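Local coordinates for Fe2OG dioxygenase domain-containing protein (Pseudomonas putida, PDB 4J25) that is a prolyl-4-hydroxylase of the 2-oxoglutarate oxygenase family that probably uses ferrous iron and ascorbate to hydroxylate proline residues in a protein substrate, at residues A48-A53 / L109-Q114. Numbering follows the deposited sequence.
Sequences AHFLPA and LAAMDQ
Phe50 reaches from the loop that follows strand 44-47 to Ala111 and Met112 on helix 103-123. Its CB already points at the helix, and with CG anti to the backbone N (chi1 -174°) the ring continues that way. The outer ring carbons meet the helix: CE2 stands 4.5 Å from CB of Ala111, while the CE methyl of Met112, on a chain bent at chi2 and chi3, comes obliquely against CE2 and CZ. The modelled approach of Met112 CE to Phe50 CE2 is closer than two carbons can sit, so the detail of this pair is doubtful. Leu51 follows with a lighter touch, its CD2 methyl 4.4 Å from CB of Ala111, so this small residue meets both loop side chains. Leu32 of helix 32-42 and Pro30 also pack on Phe50, whose backbone is hydrogen-bonded to Gly193. The contact sets the connection between strand 44-47 and helix 53-67 against helix 103-123, which itself touches the five-stranded sheet of the jellyroll through Met112 on Phe130. The Met112 side chain lies about 14 Å from the bound N-oxalylglycine. All four touching residues are buried and apolar, so the contact is structural packing, without directional polar bonds between the two segments.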
ATOM      1  N   ALA A  48       5.706   4.946  -9.232  1.00 21.27           N
ATOM      2  CA  ALA A  48       7.035   5.186  -8.684  1.00 22.06           C
ATOM      3  C   ALA A  48       7.068   6.600  -8.117  1.00 23.27           C
ATOM      4  O   ALA A  48       6.338   7.476  -8.579  1.00 21.92           O
ATOM      5  CB  ALA A  48       8.106   5.013  -9.769  1.00 22.86           C
ATOM      6  N   HIS A  49       7.922   6.821  -7.121  1.00 25.34           N
ATOM      7  CA  HIS A  49       8.081   8.147  -6.536  1.00 24.07           C
ATOM      8  C   HIS A  49       6.738   8.785  -6.170  1.00 23.67           C
ATOM      9  O   HIS A  49       6.468   9.941  -6.506  1.00 23.51           O
ATOM     10  CB  HIS A  49       8.856   9.028  -7.506  1.00 26.52           C
ATOM     11  CG  HIS A  49      10.156   8.424  -7.936  1.00 30.21           C
ATOM     12  ND1 HIS A  49      11.110   7.999  -7.034  1.00 31.93           N
ATOM     13  CD2 HIS A  49      10.652   8.149  -9.165  1.00 32.67           C
ATOM     14  CE1 HIS A  49      12.147   7.509  -7.690  1.00 33.32           C
ATOM     15  NE2 HIS A  49      11.894   7.587  -8.984  1.00 33.97           N
ATOM     16  N   PHE A  50       5.906   8.024  -5.465  1.00 22.58           N
ATOM     17  CA  PHE A  50       4.589   8.502  -5.061  1.00 21.92           C
ATOM     18  C   PHE A  50       4.693   9.691  -4.098  1.00 22.51           C
ATOM     19  O   PHE A  50       3.828  10.566  -4.073  1.00 22.71           O
ATOM     20  CB  PHE A  50       3.766   7.366  -4.437  1.00 21.10           C
ATOM     21  CG  PHE A  50       2.359   7.764  -4.131  1.00 19.98           C
ATOM     22  CD1 PHE A  50       1.468   8.006  -5.155  1.00 19.26           C
ATOM     23  CD2 PHE A  50       1.944   7.947  -2.815  1.00 20.82           C
ATOM     24  CE1 PHE A  50       0.159   8.412  -4.880  1.00 21.03           C
ATOM     25  CE2 PHE A  50       0.653   8.344  -2.532  1.00 21.14           C
ATOM     26  CZ  PHE A  50      -0.248   8.575  -3.577  1.00 20.50           C
ATOM     27  N   LEU A  51       5.772   9.731  -3.330  1.00 20.64           N
ATOM     28  CA  LEU A  51       5.969  10.797  -2.368  1.00 22.26           C
ATOM     29  C   LEU A  51       7.409  11.276  -2.443  1.00 24.51           C
ATOM     30  O   LEU A  51       8.292  10.528  -2.857  1.00 26.80           O
ATOM     31  CB  LEU A  51       5.629  10.302  -0.959  1.00 21.07           C
ATOM     32  CG  LEU A  51       4.161   9.919  -0.732  1.00 22.13           C
ATOM     33  CD1 LEU A  51       3.993   9.262   0.625  1.00 22.05           C
ATOM     34  CD2 LEU A  51       3.213  11.109  -0.859  1.00 22.07           C
ATOM     35  N   PRO A  52       7.655  12.530  -2.054  1.00 26.62           N
ATOM     36  CA  PRO A  52       9.034  13.017  -2.135  1.00 28.00           C
ATOM     37  C   PRO A  52       9.974  12.191  -1.264  1.00 26.33           C
ATOM     38  O   PRO A  52       9.573  11.685  -0.223  1.00 24.24           O
ATOM     39  CB  PRO A  52       8.935  14.466  -1.638  1.00 29.90           C
ATOM     40  CG  PRO A  52       7.651  14.544  -0.884  1.00 30.28           C
ATOM     41  CD  PRO A  52       6.734  13.524  -1.477  1.00 28.05           C
ATOM     42  N   ALA A  53      11.227  12.072  -1.692  1.00 27.10           N
ATOM     43  CA  ALA A  53      12.183  11.208  -1.015  1.00 24.93           C
ATOM     44  C   ALA A  53      12.345  11.497   0.482  1.00 26.65           C
ATOM     45  O   ALA A  53      12.522  10.566   1.260  1.00 24.75           O
ATOM     46  CB  ALA A  53      13.526  11.272  -1.722  1.00 26.67           C
ATOM     47  N   LEU A 109      -1.384   9.921   5.433  1.00 19.33           N
ATOM     48  CA  LEU A 109      -2.836   9.798   5.550  1.00 21.97           C
ATOM     49  C   LEU A 109      -3.559  10.868   4.744  1.00 20.98           C
ATOM     50  O   LEU A 109      -4.604  10.599   4.164  1.00 20.45           O
ATOM     51  CB  LEU A 109      -3.298   9.853   7.005  1.00 23.53           C
ATOM     52  CG  LEU A 109      -2.739   8.752   7.905  1.00 26.09           C
ATOM     53  CD1 LEU A 109      -3.223   8.985   9.343  1.00 28.27           C
ATOM     54  CD2 LEU A 109      -3.109   7.347   7.404  1.00 25.00           C
ATOM     55  N   ALA A 110      -3.007  12.076   4.698  1.00 18.39           N
ATOM     56  CA  ALA A 110      -3.644  13.147   3.946  1.00 18.42           C
ATOM     57  C   ALA A 110      -3.662  12.797   2.462  1.00 20.35           C
ATOM     58  O   ALA A 110      -4.677  12.987   1.793  1.00 20.67           O
ATOM     59  CB  ALA A 110      -2.960  14.488   4.203  1.00 21.81           C
ATOM     60  N   ALA A 111      -2.569  12.229   1.955  1.00 18.41           N
ATOM     61  CA  ALA A 111      -2.511  11.841   0.545  1.00 15.77           C
ATOM     62  C   ALA A 111      -3.462  10.675   0.248  1.00 16.15           C
ATOM     63  O   ALA A 111      -4.120  10.644  -0.805  1.00 15.11           O
ATOM     64  CB  ALA A 111      -1.087  11.466   0.149  1.00 14.96           C
ATOM     65  N   MET A 112      -3.514   9.709   1.156  1.00 14.50           N
ATOM     66  CA  MET A 112      -4.367   8.555   0.955  1.00 17.70           C
ATOM     67  C   MET A 112      -5.833   8.957   1.102  1.00 17.73           C
ATOM     68  O   MET A 112      -6.699   8.348   0.486  1.00 14.53           O
ATOM     69  CB  MET A 112      -4.001   7.437   1.928  1.00 17.27           C
ATOM     70  CG  MET A 112      -2.605   6.868   1.690  1.00 17.08           C
ATOM     71  SD  MET A 112      -2.462   6.110   0.055  1.00 25.66           S
ATOM     72  CE  MET A 112      -1.701   7.320  -0.925  1.00 20.21           C
ATOM     73  N   ASP A 113      -6.116   9.984   1.903  1.00 17.82           N
ATOM     74  CA  ASP A 113      -7.483  10.468   1.977  1.00 18.87           C
ATOM     75  C   ASP A 113      -7.878  11.081   0.646  1.00 17.58           C
ATOM     76  O   ASP A 113      -9.006  10.919   0.201  1.00 16.68           O
ATOM     77  CB  ASP A 113      -7.719  11.450   3.116  1.00 20.14           C
ATOM     78  CG  ASP A 113      -9.191  11.783   3.287  1.00 22.00           C
ATOM     79  OD1 ASP A 113      -9.958  10.899   3.710  1.00 24.21           O
ATOM     80  OD2 ASP A 113      -9.602  12.915   2.985  1.00 25.15           O
ATOM     81  N   GLN A 114      -6.952  11.765  -0.009  1.00 16.25           N
ATOM     82  CA  GLN A 114      -7.225  12.282  -1.341  1.00 16.53           C
ATOM     83  C   GLN A 114      -7.491  11.146  -2.328  1.00 14.65           C
ATOM     84  O   GLN A 114      -8.368  11.255  -3.168  1.00 14.33           O
ATOM     85  CB  GLN A 114      -6.050  13.093  -1.856  1.00 19.24           C
ATOM     86  CG  GLN A 114      -5.967  14.508  -1.359  1.00 22.80           C
ATOM     87  CD  GLN A 114      -4.809  15.229  -2.008  1.00 26.64           C
ATOM     88  OE1 GLN A 114      -3.668  14.846  -1.818  1.00 28.36           O
ATOM     89  NE2 GLN A 114      -5.098  16.249  -2.805  1.00 29.71           N
TER